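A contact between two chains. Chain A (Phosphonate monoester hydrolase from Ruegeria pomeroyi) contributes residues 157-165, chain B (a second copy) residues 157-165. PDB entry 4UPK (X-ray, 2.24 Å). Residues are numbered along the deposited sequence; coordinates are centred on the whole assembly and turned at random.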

# COMPACT_ATOMS: atom_id res chain seq x y z
N PHE A 157 10.46 -1.17 15.17
CA PHE A 157 11.60 -1.06 16.08
C PHE A 157 12.66 -0.13 15.54
O PHE A 157 13.01 -0.20 14.36
CB PHE A 157 12.21 -2.43 16.43
CG PHE A 157 11.51 -3.18 17.54
CD1 PHE A 157 11.72 -2.84 18.87
CD2 PHE A 157 10.65 -4.23 17.26
CE1 PHE A 157 11.06 -3.52 19.91
CE2 PHE A 157 9.99 -4.92 18.30
CZ PHE A 157 10.21 -4.56 19.62
N HIS A 158 13.15 0.75 16.42
CA HIS A 158 14.20 1.67 16.07
C HIS A 158 15.47 1.11 16.70
O HIS A 158 15.60 1.04 17.92
CB HIS A 158 13.89 3.10 16.53
CG HIS A 158 14.78 4.12 15.89
ND1 HIS A 158 14.38 4.81 14.76
CD2 HIS A 158 16.03 4.52 16.22
CE1 HIS A 158 15.38 5.62 14.45
NE2 HIS A 158 16.39 5.49 15.31
N GLU A 159 16.35 0.60 15.84
CA GLU A 159 17.58 -0.03 16.27
C GLU A 159 18.63 0.99 16.71
O GLU A 159 19.02 1.85 15.93
CB GLU A 159 18.11 -0.93 15.15
CG GLU A 159 19.17 -1.91 15.61
CD GLU A 159 19.75 -2.66 14.44
OE1 GLU A 159 20.46 -2.03 13.63
OE2 GLU A 159 19.50 -3.89 14.34
N VAL A 160 19.04 0.90 17.99
CA VAL A 160 20.08 1.73 18.60
C VAL A 160 21.44 1.00 18.47
O VAL A 160 22.42 1.60 18.02
CB VAL A 160 19.74 2.12 20.07
CG1 VAL A 160 20.69 3.21 20.56
CG2 VAL A 160 18.29 2.58 20.19
N THR A 161 21.47 -0.31 18.82
CA THR A 161 22.64 -1.18 18.73
C THR A 161 22.21 -2.48 18.08
O THR A 161 21.32 -3.16 18.61
CB THR A 161 23.27 -1.42 20.10
OG1 THR A 161 23.60 -0.17 20.70
CG2 THR A 161 24.56 -2.32 20.02
N GLU A 162 22.88 -2.84 16.97
CA GLU A 162 22.69 -4.09 16.25
C GLU A 162 23.53 -5.15 16.97
O GLU A 162 24.74 -4.99 17.14
CB GLU A 162 23.13 -3.96 14.77
CG GLU A 162 23.08 -5.25 13.96
CD GLU A 162 24.33 -6.11 13.98
OE1 GLU A 162 25.41 -5.58 13.63
OE2 GLU A 162 24.24 -7.30 14.36
N MET A 163 22.89 -6.24 17.37
CA MET A 163 23.57 -7.33 18.06
C MET A 163 22.86 -8.66 17.81
O MET A 163 22.25 -9.25 18.71
CB MET A 163 23.79 -7.02 19.55
CG MET A 163 24.67 -8.04 20.28
SD MET A 163 26.31 -7.47 20.80
CE MET A 163 25.95 -6.05 21.36
N ARG A 164 22.95 -9.11 16.56
CA ARG A 164 22.44 -10.40 16.12
C ARG A 164 23.66 -11.33 16.08
O ARG A 164 24.72 -10.92 15.62
CB ARG A 164 21.81 -10.28 14.72
CG ARG A 164 20.91 -9.08 14.54
CD ARG A 164 20.81 -8.72 13.07
NE ARG A 164 20.62 -7.28 12.91
CZ ARG A 164 20.37 -6.69 11.75
NH1 ARG A 164 20.25 -7.41 10.64
NH2 ARG A 164 20.24 -5.37 11.69
N LEU A 165 23.48 -12.59 16.54
CA LEU A 165 24.50 -13.62 16.63
C LEU A 165 25.35 -13.82 15.37
O LEU A 165 26.58 -13.83 15.47
CB LEU A 165 23.94 -14.94 17.20
CG LEU A 165 24.91 -16.12 17.36
CD1 LEU A 165 26.04 -15.82 18.36
CD2 LEU A 165 24.15 -17.39 17.75
N PHE B 157 17.24 4.45 4.88
CA PHE B 157 18.46 4.61 5.67
C PHE B 157 18.42 3.81 6.94
O PHE B 157 17.40 3.79 7.64
CB PHE B 157 18.76 6.09 5.98
CG PHE B 157 19.49 6.85 4.88
CD1 PHE B 157 20.85 6.69 4.69
CD2 PHE B 157 18.80 7.71 4.04
CE1 PHE B 157 21.53 7.37 3.67
CE2 PHE B 157 19.47 8.40 3.02
CZ PHE B 157 20.83 8.23 2.84
N HIS B 158 19.52 3.12 7.22
CA HIS B 158 19.66 2.33 8.42
C HIS B 158 20.54 3.15 9.35
O HIS B 158 21.73 3.37 9.08
CB HIS B 158 20.22 0.93 8.14
CG HIS B 158 20.03 -0.00 9.30
ND1 HIS B 158 18.95 -0.87 9.36
CD2 HIS B 158 20.79 -0.16 10.41
CE1 HIS B 158 19.09 -1.54 10.49
NE2 HIS B 158 20.19 -1.16 11.16
N GLU B 159 19.92 3.69 10.40
CA GLU B 159 20.60 4.54 11.35
C GLU B 159 21.49 3.75 12.31
O GLU B 159 21.00 2.89 13.02
CB GLU B 159 19.57 5.39 12.11
CG GLU B 159 20.16 6.56 12.85
CD GLU B 159 19.13 7.26 13.68
OE1 GLU B 159 18.68 6.66 14.68
OE2 GLU B 159 18.76 8.41 13.35
N VAL B 160 22.80 4.05 12.29
CA VAL B 160 23.81 3.46 13.15
C VAL B 160 23.99 4.38 14.40
O VAL B 160 23.95 3.89 15.52
CB VAL B 160 25.15 3.19 12.41
CG1 VAL B 160 26.07 2.32 13.27
CG2 VAL B 160 24.91 2.53 11.06
N THR B 161 24.13 5.70 14.17
CA THR B 161 24.25 6.72 15.20
C THR B 161 23.32 7.87 14.86
O THR B 161 23.44 8.46 13.78
CB THR B 161 25.70 7.21 15.33
OG1 THR B 161 26.55 6.11 15.58
CG2 THR B 161 25.87 8.29 16.46
N GLU B 162 22.42 8.20 15.81
CA GLU B 162 21.49 9.32 15.71
C GLU B 162 22.26 10.57 16.16
O GLU B 162 22.81 10.61 17.26
CB GLU B 162 20.26 9.09 16.62
CG GLU B 162 19.28 10.26 16.68
CD GLU B 162 19.54 11.30 17.76
OE1 GLU B 162 19.62 10.91 18.95
OE2 GLU B 162 19.69 12.50 17.42
N MET B 163 22.27 11.59 15.31
CA MET B 163 22.96 12.83 15.61
C MET B 163 22.31 14.00 14.87
O MET B 163 22.88 14.58 13.95
CB MET B 163 24.48 12.73 15.37
CG MET B 163 25.27 13.95 15.85
SD MET B 163 26.34 13.70 17.29
CE MET B 163 26.98 12.31 16.93
N ARG B 164 21.09 14.32 15.31
CA ARG B 164 20.32 15.45 14.82
C ARG B 164 20.50 16.56 15.87
O ARG B 164 20.46 16.27 17.07
CB ARG B 164 18.83 15.09 14.69
CG ARG B 164 18.57 13.75 14.03
CD ARG B 164 17.22 13.22 14.44
NE ARG B 164 17.23 11.76 14.48
CZ ARG B 164 16.16 11.01 14.68
NH1 ARG B 164 14.97 11.57 14.84
NH2 ARG B 164 16.27 9.69 14.72
N LEU B 165 20.69 17.81 15.42
CA LEU B 165 20.92 18.99 16.24
C LEU B 165 19.97 19.18 17.42
O LEU B 165 20.43 19.39 18.54
CB LEU B 165 21.09 20.26 15.39
CG LEU B 165 21.35 21.60 16.11
CD1 LEU B 165 22.68 21.58 16.89
CD2 LEU B 165 21.30 22.76 15.14
O HOH W 1 18.32 2.37 13.15
O HOH W 2 24.78 2.93 17.93

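When a short segment packs against its own copy across an exact two-fold axis, every contact between unlike residues occurs twice, while a residue that meets its own counterpart does so across the axis. The 157-165 stretches of this phosphonate monoester hydrolase illustrate both cases in a contact that buries 252 Å², both sides summed.

Along chain A, F157(A) stays out of reach, and the contact opens with H158(A). Its CA-to-CB bond points sideways, but with chi1 in t the imidazole extends so that its end comes nearer chain B. NE2 of H158(A) donates a hydrogen bond to OE1 of E159(B) at 2.6 Å. The N-H...acceptor angle of 159° and the position of the carboxylate oxygen at the ring edge are what an in-plane imidazole N-H requires.

E159(A) follows as the acceptor of the symmetry-related bond. Its CA-to-CB bond points toward chain B, and chi1 and chi2, both t, extend the chain so that OE1 of E159(A) lies 2.6 Å from NE2 of H158(B). The second carboxylate oxygen turns to its own chain: OE2 of E159(A) accepts a hydrogen bond from NH2 of R164(A) at 3.1 Å, part of a salt bridge. One carboxylate thus links a histidine across the interface to an arginine within its own chain.

The backbone supplies the like-with-like contacts. O of E159(A) lies 3.7 Å from O of E159(B), and water 1 donates to both, at 2.9 Å from O of E159(A) and 2.7 Å from O of E159(B). Two acceptors cannot bond directly; a water with two protons to give joins them. The motif repeats at V160(A), whose CA-to-CB bond points away and whose side chain comes no closer than 6.0 Å, from CG1 of V160(A) to O of V160(B). Its O stands 3.7 Å from O of V160(B), and water 2 donates to both, 2.7 Å from O of V160(A) and from O of V160(B).

The chain turns a corner at V160(A) and T161(A). Beyond it, the CA-to-CB bond of E162(A) points toward chain B, but its side chain makes no contact there; OE2 of E162(A) instead accepts a hydrogen bond from backbone N of R164(A) at 3.1 Å. R164(A) returns to the interface, its NH2 4.2 Å from CE1 of H158(B), with that carbon at the guanidinium edge. This is proximity rather than a hydrogen bond: the arginine's clearer role is to bind the same carboxylate, beside H158(B).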